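Long-range contacts in endoglycosidase (Bacteroides thetaiotaomicron, PDB 6Q64), which probably hydrolyses glycosidic bonds within complex N-glycans, as an endo-acting glycoside hydrolase of family 18: residues A129-I135 with L182-D188; R229-G235 with V248-Q254; E277-T283 with K325-G331. The protein carries 1 engineered substitution. The contacts are given in a common frame with arbitrary orientation. Residues are numbered along the deposited sequence.

Interaction 1: residues A129-I135 with L182-D188; sequences ALLCWII and LDGFDID
Build two parallel neighbouring strands, 129-135 and 184-188, with axes 4.3 Å apart and crossing at -32°. Leu131 pairs with Phe185, Cys132 with Asp186 and Ile134 with Asp188. Ala129 is clasped by Asp183: Ala129 N donates a hydrogen bond to Asp183 OD1 (2.6 Å), and Asp183 N one to Ala129 O (2.8 Å). Leu131 N bonds Gly184 O (3.1 Å), and Ile135 N bonds Asp188 O (2.9 Å); the bonds from Asp186 N to Leu131 O (3.0 Å) and Asp188 N to Trp133 O (3.5 Å) are weak. Gly184, at phi/psi 153/-146, has no CB, and Leu130 CD2 settles into the hollow, 3.4 Å from Gly184 N. On the face of Leu131, Trp133, Phe185 and Ile187, Phe185 (chi1 t) is the main bump. Phe185 CD1 lies 3.8 Å from Leu131 CB, and Phe185 CE2 3.6 Å from Ile135 CD1. Its edge drives into the face of Trp133 (chi1 p), a T-shaped pair with centroids 5.0 Å apart and planes at 77°. Helix 162-179 covers Leu131, Trp133 and Phe185; helix 211-224 covers Ile187 and Ile135. The other face carries Cys132, Asp186 and Asp188; Asp186 is held by Ser102. Asp183-Gly-Phe-Asp186-Ile-Asp188 supplies the DxxDxD part of the family 18 DxxDxDxE signature (its Glu engineered to Gln190), on the fourth TIM-barrel strand.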
loop_
_atom_site.group_PDB
_atom_site.type_symbol
_atom_site.label_atom_id
_atom_site.label_comp_id
_atom_site.label_asym_id
_atom_site.label_seq_id
_atom_site.Cartn_x
_atom_site.Cartn_y
_atom_site.Cartn_z
ATOM N N ALA A 129 0.510 -7.005 5.243
ATOM C CA ALA A 129 -0.727 -6.220 5.397
ATOM C C ALA A 129 -0.453 -4.989 6.252
ATOM O O ALA A 129 0.156 -5.123 7.351
ATOM C CB ALA A 129 -1.809 -7.085 5.983
ATOM N N LEU A 130 -0.900 -3.833 5.756
ATOM C CA LEU A 130 -0.656 -2.519 6.397
ATOM C C LEU A 130 -1.950 -1.981 6.976
ATOM O O LEU A 130 -2.950 -1.975 6.258
ATOM C CB LEU A 130 -0.166 -1.539 5.331
ATOM C CG LEU A 130 1.135 -1.910 4.644
ATOM C CD1 LEU A 130 1.621 -0.726 3.843
ATOM C CD2 LEU A 130 2.187 -2.355 5.657
ATOM N N LEU A 131 -1.874 -1.410 8.165
ATOM C CA LEU A 131 -2.906 -0.450 8.608
ATOM C C LEU A 131 -2.809 0.783 7.723
ATOM O O LEU A 131 -1.761 0.999 7.161
ATOM C CB LEU A 131 -2.710 -0.115 10.084
ATOM C CG LEU A 131 -3.425 -1.075 11.022
ATOM C CD1 LEU A 131 -3.643 -0.433 12.382
ATOM C CD2 LEU A 131 -4.756 -1.533 10.429
ATOM N N CYS A 132 -3.890 1.541 7.632
ATOM C CA CYS A 132 -4.073 2.629 6.662
ATOM C C CYS A 132 -5.248 3.497 7.068
ATOM O O CYS A 132 -6.242 2.942 7.494
ATOM C CB CYS A 132 -4.422 2.091 5.294
ATOM S SG CYS A 132 -4.691 3.444 4.132
ATOM N N TRP A 133 -5.120 4.805 6.894
ATOM C CA TRP A 133 -6.144 5.831 7.215
ATOM C C TRP A 133 -5.505 7.206 7.064
ATOM O O TRP A 133 -4.279 7.287 7.170
ATOM C CB TRP A 133 -6.746 5.642 8.607
ATOM C CG TRP A 133 -5.873 5.944 9.790
ATOM C CD1 TRP A 133 -5.428 7.171 10.177
ATOM C CD2 TRP A 133 -5.456 5.033 10.829
ATOM N NE1 TRP A 133 -4.732 7.084 11.353
ATOM C CE2 TRP A 133 -4.723 5.781 11.775
ATOM C CE3 TRP A 133 -5.584 3.652 11.040
ATOM C CZ2 TRP A 133 -4.141 5.201 12.905
ATOM C CZ3 TRP A 133 -5.016 3.079 12.161
ATOM C CH2 TRP A 133 -4.306 3.846 13.087
ATOM N N ILE A 134 -6.340 8.210 6.804
ATOM C CA ILE A 134 -5.938 9.598 6.449
ATOM C C ILE A 134 -5.250 10.211 7.662
ATOM O O ILE A 134 -5.761 10.068 8.777
ATOM C CB ILE A 134 -7.124 10.464 5.988
ATOM C CG1 ILE A 134 -7.523 10.149 4.544
ATOM C CG2 ILE A 134 -6.808 11.948 6.171
ATOM C CD1 ILE A 134 -8.884 10.699 4.157
ATOM N N ILE A 135 -4.117 10.871 7.434
ATOM C CA ILE A 135 -3.479 11.683 8.500
ATOM C C ILE A 135 -3.627 13.162 8.139
ATOM O O ILE A 135 -3.241 13.593 6.985
ATOM C CB ILE A 135 -2.084 11.145 8.828
ATOM C CG1 ILE A 135 -2.308 9.841 9.596
ATOM C CG2 ILE A 135 -1.265 12.143 9.624
ATOM C CD1 ILE A 135 -1.092 9.023 9.836
ATOM N N LEU A 182 0.522 -6.993 12.430
ATOM C CA LEU A 182 0.482 -6.456 11.042
ATOM C C LEU A 182 1.891 -5.995 10.603
ATOM O O LEU A 182 2.803 -5.931 11.459
ATOM C CB LEU A 182 -0.558 -5.335 10.998
ATOM C CG LEU A 182 -2.013 -5.807 11.110
ATOM C CD1 LEU A 182 -2.940 -4.717 11.641
ATOM C CD2 LEU A 182 -2.528 -6.305 9.767
ATOM N N ASP A 183 2.109 -5.730 9.312
ATOM C CA ASP A 183 3.486 -5.552 8.771
ATOM C C ASP A 183 3.795 -4.072 8.542
ATOM O O ASP A 183 4.877 -3.795 8.041
ATOM C CB ASP A 183 3.730 -6.357 7.492
ATOM C CG ASP A 183 3.101 -7.737 7.545
ATOM O OD1 ASP A 183 1.882 -7.833 7.236
ATOM O OD2 ASP A 183 3.818 -8.698 7.933
ATOM N N GLY A 184 2.910 -3.157 8.919
ATOM C CA GLY A 184 3.319 -1.753 9.074
ATOM C C GLY A 184 2.186 -0.774 8.855
ATOM O O GLY A 184 1.043 -1.079 9.224
ATOM N N PHE A 185 2.493 0.394 8.296
ATOM C CA PHE A 185 1.516 1.500 8.208
ATOM C C PHE A 185 1.632 2.202 6.864
ATOM O O PHE A 185 2.719 2.189 6.221
ATOM C CB PHE A 185 1.705 2.469 9.374
ATOM C CG PHE A 185 0.564 3.435 9.510
ATOM C CD1 PHE A 185 -0.626 3.051 10.095
ATOM C CD2 PHE A 185 0.658 4.716 8.990
ATOM C CE1 PHE A 185 -1.691 3.937 10.192
ATOM C CE2 PHE A 185 -0.406 5.604 9.090
ATOM C CZ PHE A 185 -1.586 5.210 9.685
ATOM N N ASP A 186 0.504 2.784 6.478
ATOM C CA ASP A 186 0.283 3.515 5.216
ATOM C C ASP A 186 -0.305 4.861 5.594
ATOM O O ASP A 186 -1.507 4.908 5.886
ATOM C CB ASP A 186 -0.701 2.817 4.280
ATOM C CG ASP A 186 -0.996 3.547 2.973
ATOM O OD1 ASP A 186 -1.014 4.779 2.946
ATOM O OD2 ASP A 186 -1.225 2.869 1.986
ATOM N N ILE A 187 0.512 5.912 5.527
ATOM C CA ILE A 187 0.042 7.297 5.750
ATOM C C ILE A 187 -0.706 7.750 4.498
ATOM O O ILE A 187 -0.042 7.902 3.476
ATOM C CB ILE A 187 1.243 8.190 6.085
ATOM C CG1 ILE A 187 1.962 7.705 7.348
ATOM C CG2 ILE A 187 0.785 9.626 6.207
ATOM C CD1 ILE A 187 3.393 8.161 7.464
ATOM N N ASP A 188 -2.032 7.867 4.559
ATOM C CA ASP A 188 -2.832 8.554 3.510
ATOM C C ASP A 188 -2.674 10.052 3.777
ATOM O O ASP A 188 -3.399 10.577 4.675
ATOM C CB ASP A 188 -4.299 8.092 3.475
ATOM C CG ASP A 188 -5.096 8.591 2.267
ATOM O OD1 ASP A 188 -4.539 9.378 1.469
ATOM O OD2 ASP A 188 -6.286 8.193 2.123
#

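Interaction 2: residues R229-G235 with V248-Q254; sequences RMLVMDG and VDHYIYQ
This is a buried pairing of adjacent parallel barrel strands, 230-235 and 251-254, whose axes approach to 4.7 Å and cross at -20°. Asp249 grips the first strand: Leu231 N donates to Asp249 OD2 (2.9 Å) and Asp249 N to Leu231 O (2.7 Å), while Arg225 salt-bridges the same carboxylate. Met233 N bonds His250 O (3.3 Å), Ile252 N bonds Met233 O (2.9 Å) and Gly235 N bonds Ile252 O (2.9 Å, that oxygen's position being less sure), setting Met233 opposite Tyr251 and Asp234 opposite Ile252. The strands and helix 242-245 form a beta-alpha-beta unit, as expected where successive beta-alpha repeats of a TIM barrel meet. Branched aliphatic residues suit the tight interior: Val232 CG1 meets Ile252 CD1 at 3.4 Å. Val248 CG1 touches CB of Met233, a selenomethionine, at 4.1 Å. Gly235 (phi/psi 100/-79) suits backbone angles at which a CB would press on Asp234 O. Gln254, its long side chain curling back, donates a hydrogen bond from NE2 to Asp234 OD1 (2.9 Å).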
loop_
_atom_site.group_PDB
_atom_site.type_symbol
_atom_site.label_atom_id
_atom_site.label_comp_id
_atom_site.label_asym_id
_atom_site.label_seq_id
_atom_site.Cartn_x
_atom_site.Cartn_y
_atom_site.Cartn_z
ATOM N N ARG A 229 9.271 -4.336 9.514
ATOM C CA ARG A 229 7.979 -3.779 9.015
ATOM C C ARG A 229 8.210 -2.591 8.074
ATOM O O ARG A 229 9.306 -2.061 7.962
ATOM C CB ARG A 229 7.081 -3.398 10.195
ATOM C CG ARG A 229 6.593 -4.615 10.947
ATOM C CD ARG A 229 5.618 -4.328 12.053
ATOM N NE ARG A 229 6.162 -4.989 13.236
ATOM C CZ ARG A 229 5.702 -6.100 13.797
ATOM N NH1 ARG A 229 4.638 -6.721 13.316
ATOM N NH2 ARG A 229 6.314 -6.580 14.861
HETATM N N MSE A 230 7.117 -2.149 7.465
HETATM C CA MSE A 230 7.121 -1.220 6.364
HETATM C C MSE A 230 6.459 0.082 6.786
HETATM O O MSE A 230 5.448 0.077 7.488
HETATM C CB MSE A 230 6.275 -1.786 5.224
HETATM C CG MSE A 230 7.026 -2.619 4.193
HETATM SE SE MSE A 230 5.649 -3.211 2.907
HETATM C CE MSE A 230 5.557 -1.806 1.577
ATOM N N LEU A 231 7.006 1.198 6.295
ATOM C CA LEU A 231 6.283 2.456 6.353
ATOM C C LEU A 231 6.129 2.965 4.933
ATOM O O LEU A 231 7.054 2.786 4.160
ATOM C CB LEU A 231 7.019 3.481 7.224
ATOM C CG LEU A 231 6.363 4.864 7.265
ATOM C CD1 LEU A 231 4.927 4.788 7.753
ATOM C CD2 LEU A 231 7.157 5.821 8.138
ATOM N N VAL A 232 5.017 3.626 4.654
ATOM C CA VAL A 232 4.539 3.866 3.270
ATOM C C VAL A 232 3.612 5.082 3.305
ATOM O O VAL A 232 2.934 5.332 4.309
ATOM C CB VAL A 232 3.856 2.568 2.783
ATOM C CG1 VAL A 232 2.470 2.778 2.175
ATOM C CG2 VAL A 232 4.770 1.780 1.861
HETATM N N MSE A 233 3.567 5.827 2.203
HETATM C CA MSE A 233 2.842 7.087 2.209
HETATM C C MSE A 233 2.128 7.235 0.867
HETATM O O MSE A 233 2.701 6.962 -0.190
HETATM C CB MSE A 233 3.827 8.227 2.518
HETATM C CG MSE A 233 3.439 9.618 1.985
HETATM SE SE MSE A 233 3.973 11.166 3.132
HETATM C CE MSE A 233 3.352 12.418 1.813
ATOM N N ASP A 234 0.861 7.640 0.896
ATOM C CA ASP A 234 0.127 7.688 -0.353
ATOM C C ASP A 234 -0.573 9.032 -0.471
ATOM O O ASP A 234 -0.845 9.686 0.562
ATOM C CB ASP A 234 -0.871 6.527 -0.468
ATOM C CG ASP A 234 -2.161 6.754 0.297
ATOM O OD1 ASP A 234 -3.079 7.433 -0.268
ATOM O OD2 ASP A 234 -2.224 6.294 1.467
ATOM N N GLY A 235 -0.889 9.415 -1.696
ATOM C CA GLY A 235 -1.553 10.707 -1.956
ATOM C C GLY A 235 -0.533 11.723 -2.406
ATOM O O GLY A 235 -0.357 11.875 -3.613
ATOM N N VAL A 248 10.802 6.062 4.285
ATOM C CA VAL A 248 9.526 5.592 3.693
ATOM C C VAL A 248 9.785 4.638 2.524
ATOM O O VAL A 248 10.456 5.018 1.557
ATOM C CB VAL A 248 8.729 6.814 3.255
ATOM C CG1 VAL A 248 7.542 6.426 2.408
ATOM C CG2 VAL A 248 8.309 7.600 4.472
ATOM N N ASP A 249 9.196 3.448 2.584
ATOM C CA ASP A 249 9.597 2.310 1.735
ATOM C C ASP A 249 8.948 2.460 0.356
ATOM O O ASP A 249 9.552 1.944 -0.623
ATOM C CB ASP A 249 9.293 1.008 2.473
ATOM C CG ASP A 249 10.066 0.872 3.771
ATOM O OD1 ASP A 249 11.308 0.911 3.706
ATOM O OD2 ASP A 249 9.419 0.757 4.837
ATOM N N HIS A 250 7.791 3.120 0.238
ATOM C CA HIS A 250 7.143 3.336 -1.091
ATOM C C HIS A 250 6.371 4.648 -1.117
ATOM O O HIS A 250 5.792 5.040 -0.085
ATOM C CB HIS A 250 6.120 2.254 -1.475
ATOM C CG HIS A 250 6.736 0.959 -1.851
ATOM N ND1 HIS A 250 6.902 -0.046 -0.940
ATOM C CD2 HIS A 250 7.283 0.524 -3.003
ATOM C CE1 HIS A 250 7.525 -1.067 -1.514
ATOM N NE2 HIS A 250 7.780 -0.736 -2.776
ATOM N N TYR A 251 6.350 5.254 -2.296
ATOM C CA TYR A 251 5.610 6.492 -2.614
ATOM C C TYR A 251 4.410 6.048 -3.441
ATOM O O TYR A 251 4.622 5.538 -4.556
ATOM C CB TYR A 251 6.537 7.471 -3.343
ATOM C CG TYR A 251 7.962 7.520 -2.830
ATOM C CD1 TYR A 251 8.235 7.621 -1.483
ATOM C CD2 TYR A 251 9.042 7.453 -3.679
ATOM C CE1 TYR A 251 9.532 7.621 -0.999
ATOM C CE2 TYR A 251 10.345 7.453 -3.211
ATOM C CZ TYR A 251 10.598 7.556 -1.866
ATOM O OH TYR A 251 11.870 7.584 -1.375
ATOM N N ILE A 252 3.199 6.168 -2.906
ATOM C CA ILE A 252 2.007 5.543 -3.553
ATOM C C ILE A 252 1.102 6.655 -4.033
ATOM O O ILE A 252 0.654 7.477 -3.188
ATOM C CB ILE A 252 1.252 4.583 -2.610
ATOM C CG1 ILE A 252 2.208 3.608 -1.916
ATOM C CG2 ILE A 252 0.156 3.868 -3.367
ATOM C CD1 ILE A 252 1.506 2.550 -1.107
ATOM N N TYR A 253 0.850 6.677 -5.326
ATOM C CA TYR A 253 0.046 7.751 -5.938
ATOM C C TYR A 253 -1.275 7.160 -6.426
ATOM O O TYR A 253 -1.322 6.053 -6.953
ATOM C CB TYR A 253 0.810 8.465 -7.057
ATOM C CG TYR A 253 2.139 9.085 -6.682
ATOM C CD1 TYR A 253 3.273 8.316 -6.565
ATOM C CD2 TYR A 253 2.287 10.443 -6.513
ATOM C CE1 TYR A 253 4.499 8.880 -6.266
ATOM C CE2 TYR A 253 3.499 11.019 -6.188
ATOM C CZ TYR A 253 4.619 10.239 -6.078
ATOM O OH TYR A 253 5.851 10.770 -5.825
ATOM N N GLN A 254 -2.323 7.941 -6.207
ATOM C CA GLN A 254 -3.654 7.793 -6.798
ATOM C C GLN A 254 -3.612 8.365 -8.209
ATOM O O GLN A 254 -4.067 9.474 -8.377
ATOM C CB GLN A 254 -4.659 8.547 -5.933
ATOM C CG GLN A 254 -5.067 7.800 -4.684
ATOM C CD GLN A 254 -4.246 8.115 -3.464
ATOM O OE1 GLN A 254 -4.484 9.093 -2.762
ATOM N NE2 GLN A 254 -3.331 7.224 -3.146
#

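Interaction 3: residues E277-T283 with K325-G331; sequences ERKTIIT and KRIGGIG
Strands 280-283 and 329-331 lie side by side and parallel, axes 4.5 Å apart and crossing at -30°; a weakly bonded helical turn leads into the first and a loop into the second. Ile282 pairs with Ile330 and Thr283 with Gly331. Ile282 N donates to Gly329 O (3.1 Å) and Gly331 N to Ile282 O (3.2 Å), while Thr280 O receives weak bonds from Gly328 N (3.1 Å) and Gly329 N (3.2 Å). Arg278 starts with CA-CB pointing away, but three successive m torsions curl it back, so that NH2 bonds Arg326 O (3.2 Å); its NH1 is held by His70 O. The length and flexibility of arginine suit that return. Ile327 (chi1 t, chi2 p) likewise swings inward: its CG1 lies 3.8 Å from CG1 of Ile282 (chi1 p, chi2 t), and its CD1 3.8 Å from Thr280 CG2. Helices 261-268 and 311-317 cover this aliphatic cluster. Glycines fit where there is no room: a CB on Gly328 would lie 2.1 Å from Arg278 O, and one on Gly329 3.1 Å from Ile281 CG1. Thr283 takes chi1 p and turns OG1 to Tyr253 O, on the neighbouring strand. Near the loop entrance Glu277 CB touches Lys325 CB at 3.9 Å. Glu277 OE1 stays 4.6 Å from Lys325 NZ, forming no salt bridge, and Glu277 OE2 is hydrogen-bonded to Ser323 OG. Cohesion here thus comes from main-chain bonds, a buried aliphatic cluster and a guanidinium holding a loop carbonyl, with charge pairing adding little.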
loop_
_atom_site.group_PDB
_atom_site.type_symbol
_atom_site.label_atom_id
_atom_site.label_comp_id
_atom_site.label_asym_id
_atom_site.label_seq_id
_atom_site.Cartn_x
_atom_site.Cartn_y
_atom_site.Cartn_z
ATOM N N GLU A 277 11.763 6.066 -8.858
ATOM C CA GLU A 277 11.261 5.101 -9.870
ATOM C C GLU A 277 10.964 3.759 -9.225
ATOM O O GLU A 277 9.831 3.293 -9.383
ATOM C CB GLU A 277 12.263 4.814 -10.973
ATOM C CG GLU A 277 12.538 6.036 -11.830
ATOM C CD GLU A 277 13.913 6.650 -11.642
ATOM O OE1 GLU A 277 14.306 6.824 -10.475
ATOM O OE2 GLU A 277 14.564 6.946 -12.672
ATOM N N ARG A 278 11.922 3.161 -8.529
ATOM C CA ARG A 278 11.760 1.774 -8.009
ATOM C C ARG A 278 10.898 1.750 -6.738
ATOM O O ARG A 278 10.367 0.681 -6.403
ATOM C CB ARG A 278 13.127 1.107 -7.868
ATOM C CG ARG A 278 13.755 0.778 -9.224
ATOM C CD ARG A 278 12.942 -0.169 -10.110
ATOM N NE ARG A 278 12.639 -1.342 -9.291
ATOM C CZ ARG A 278 11.502 -2.023 -9.275
ATOM N NH1 ARG A 278 11.380 -3.046 -8.449
ATOM N NH2 ARG A 278 10.489 -1.705 -10.059
ATOM N N LYS A 279 10.677 2.874 -6.072
ATOM C CA LYS A 279 9.837 2.874 -4.855
ATOM C C LYS A 279 8.450 3.469 -5.141
ATOM O O LYS A 279 7.622 3.563 -4.205
ATOM C CB LYS A 279 10.524 3.661 -3.750
ATOM C CG LYS A 279 11.882 3.137 -3.338
ATOM C CD LYS A 279 12.623 4.106 -2.418
ATOM C CE LYS A 279 11.874 4.488 -1.169
ATOM N NZ LYS A 279 12.762 5.239 -0.252
ATOM N N THR A 280 8.189 3.905 -6.363
ATOM C CA THR A 280 6.888 4.532 -6.665
ATOM C C THR A 280 5.891 3.438 -7.076
ATOM O O THR A 280 6.229 2.531 -7.876
ATOM C CB THR A 280 7.041 5.655 -7.689
ATOM O OG1 THR A 280 7.828 6.704 -7.120
ATOM C CG2 THR A 280 5.692 6.202 -8.071
ATOM N N ILE A 281 4.691 3.513 -6.522
ATOM C CA ILE A 281 3.549 2.635 -6.890
ATOM C C ILE A 281 2.459 3.536 -7.461
ATOM O O ILE A 281 2.144 4.549 -6.817
ATOM C CB ILE A 281 3.091 1.796 -5.679
ATOM C CG1 ILE A 281 4.004 0.585 -5.486
ATOM C CG2 ILE A 281 1.668 1.334 -5.844
ATOM C CD1 ILE A 281 4.064 0.089 -4.074
ATOM N N ILE A 282 1.926 3.196 -8.632
ATOM C CA ILE A 282 0.801 3.965 -9.223
ATOM C C ILE A 282 -0.432 3.065 -9.223
ATOM O O ILE A 282 -0.310 1.859 -9.485
ATOM C CB ILE A 282 1.152 4.501 -10.609
ATOM C CG1 ILE A 282 2.047 3.544 -11.403
ATOM C CG2 ILE A 282 1.802 5.855 -10.439
ATOM C CD1 ILE A 282 2.230 3.935 -12.868
ATOM N N THR A 283 -1.567 3.657 -8.876
ATOM C CA THR A 283 -2.808 2.938 -8.558
ATOM C C THR A 283 -3.939 3.506 -9.392
ATOM O O THR A 283 -3.971 4.724 -9.722
ATOM C CB THR A 283 -3.150 3.003 -7.069
ATOM O OG1 THR A 283 -3.557 4.335 -6.722
ATOM C CG2 THR A 283 -1.988 2.528 -6.224
ATOM N N LYS A 325 14.220 3.084 -16.112
ATOM C CA LYS A 325 13.845 2.165 -15.023
ATOM C C LYS A 325 12.342 1.926 -15.038
ATOM O O LYS A 325 11.569 2.773 -15.539
ATOM C CB LYS A 325 14.223 2.757 -13.672
ATOM C CG LYS A 325 15.663 2.484 -13.303
ATOM C CD LYS A 325 16.096 3.251 -12.103
ATOM C CE LYS A 325 17.574 3.120 -11.844
ATOM N NZ LYS A 325 18.006 4.174 -10.906
ATOM N N ARG A 326 11.964 0.794 -14.466
ATOM C CA ARG A 326 10.576 0.304 -14.492
ATOM C C ARG A 326 9.976 0.775 -13.174
ATOM O O ARG A 326 10.686 0.731 -12.129
ATOM C CB ARG A 326 10.566 -1.209 -14.760
ATOM C CG ARG A 326 9.255 -1.922 -14.468
ATOM C CD ARG A 326 8.093 -1.408 -15.302
ATOM N NE ARG A 326 8.319 -1.425 -16.738
ATOM C CZ ARG A 326 8.387 -2.515 -17.505
ATOM N NH1 ARG A 326 8.231 -3.735 -17.014
ATOM N NH2 ARG A 326 8.568 -2.377 -18.799
ATOM N N ILE A 327 8.750 1.271 -13.251
ATOM C CA ILE A 327 7.955 1.672 -12.064
ATOM C C ILE A 327 8.113 0.563 -11.053
ATOM O O ILE A 327 8.317 -0.542 -11.468
ATOM C CB ILE A 327 6.485 1.882 -12.439
ATOM C CG1 ILE A 327 5.736 2.645 -11.356
ATOM C CG2 ILE A 327 5.817 0.550 -12.744
ATOM C CD1 ILE A 327 6.157 4.067 -11.178
ATOM N N GLY A 328 7.970 0.877 -9.786
ATOM C CA GLY A 328 8.209 -0.057 -8.683
ATOM C C GLY A 328 7.037 -0.986 -8.475
ATOM O O GLY A 328 7.272 -2.069 -7.915
ATOM N N GLY A 329 5.831 -0.532 -8.822
ATOM C CA GLY A 329 4.626 -1.351 -8.739
ATOM C C GLY A 329 3.344 -0.652 -9.149
ATOM O O GLY A 329 3.328 0.558 -9.384
ATOM N N ILE A 330 2.269 -1.432 -9.195
ATOM C CA ILE A 330 0.890 -0.954 -9.467
ATOM C C ILE A 330 -0.034 -1.534 -8.402
ATOM O O ILE A 330 0.360 -2.518 -7.752
ATOM C CB ILE A 330 0.444 -1.372 -10.872
ATOM C CG1 ILE A 330 0.430 -2.890 -11.002
ATOM C CG2 ILE A 330 1.326 -0.740 -11.931
ATOM C CD1 ILE A 330 -0.860 -3.373 -11.540
ATOM N N GLY A 331 -1.197 -0.915 -8.254
ATOM C CA GLY A 331 -2.263 -1.338 -7.339
ATOM C C GLY A 331 -3.632 -0.821 -7.770
ATOM O O GLY A 331 -3.742 0.005 -8.681
#

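All three contacts belong to one parallel TIM-barrel sheet and follow one another along the chain. Interactions 1 and 2 share a border, strands 184-189 and 230-235, with centres 9 Å apart; there Asp186 OD1 and Asp234 OD2 approach to 2.4 Å, so one carboxylate is probably protonated. With Asp188 close by, these acids mark the probable catalytic centre, which in family 18 is completed by a glutamate, here replaced by the engineered Gln190. Interactions 2 and 3 join through strands 251-254 and 280-285 (centres 11 Å apart), where Ile281 N lies 2.8 Å from Tyr251 O. Interactions 1 and 3, centres 18 Å apart, do not touch.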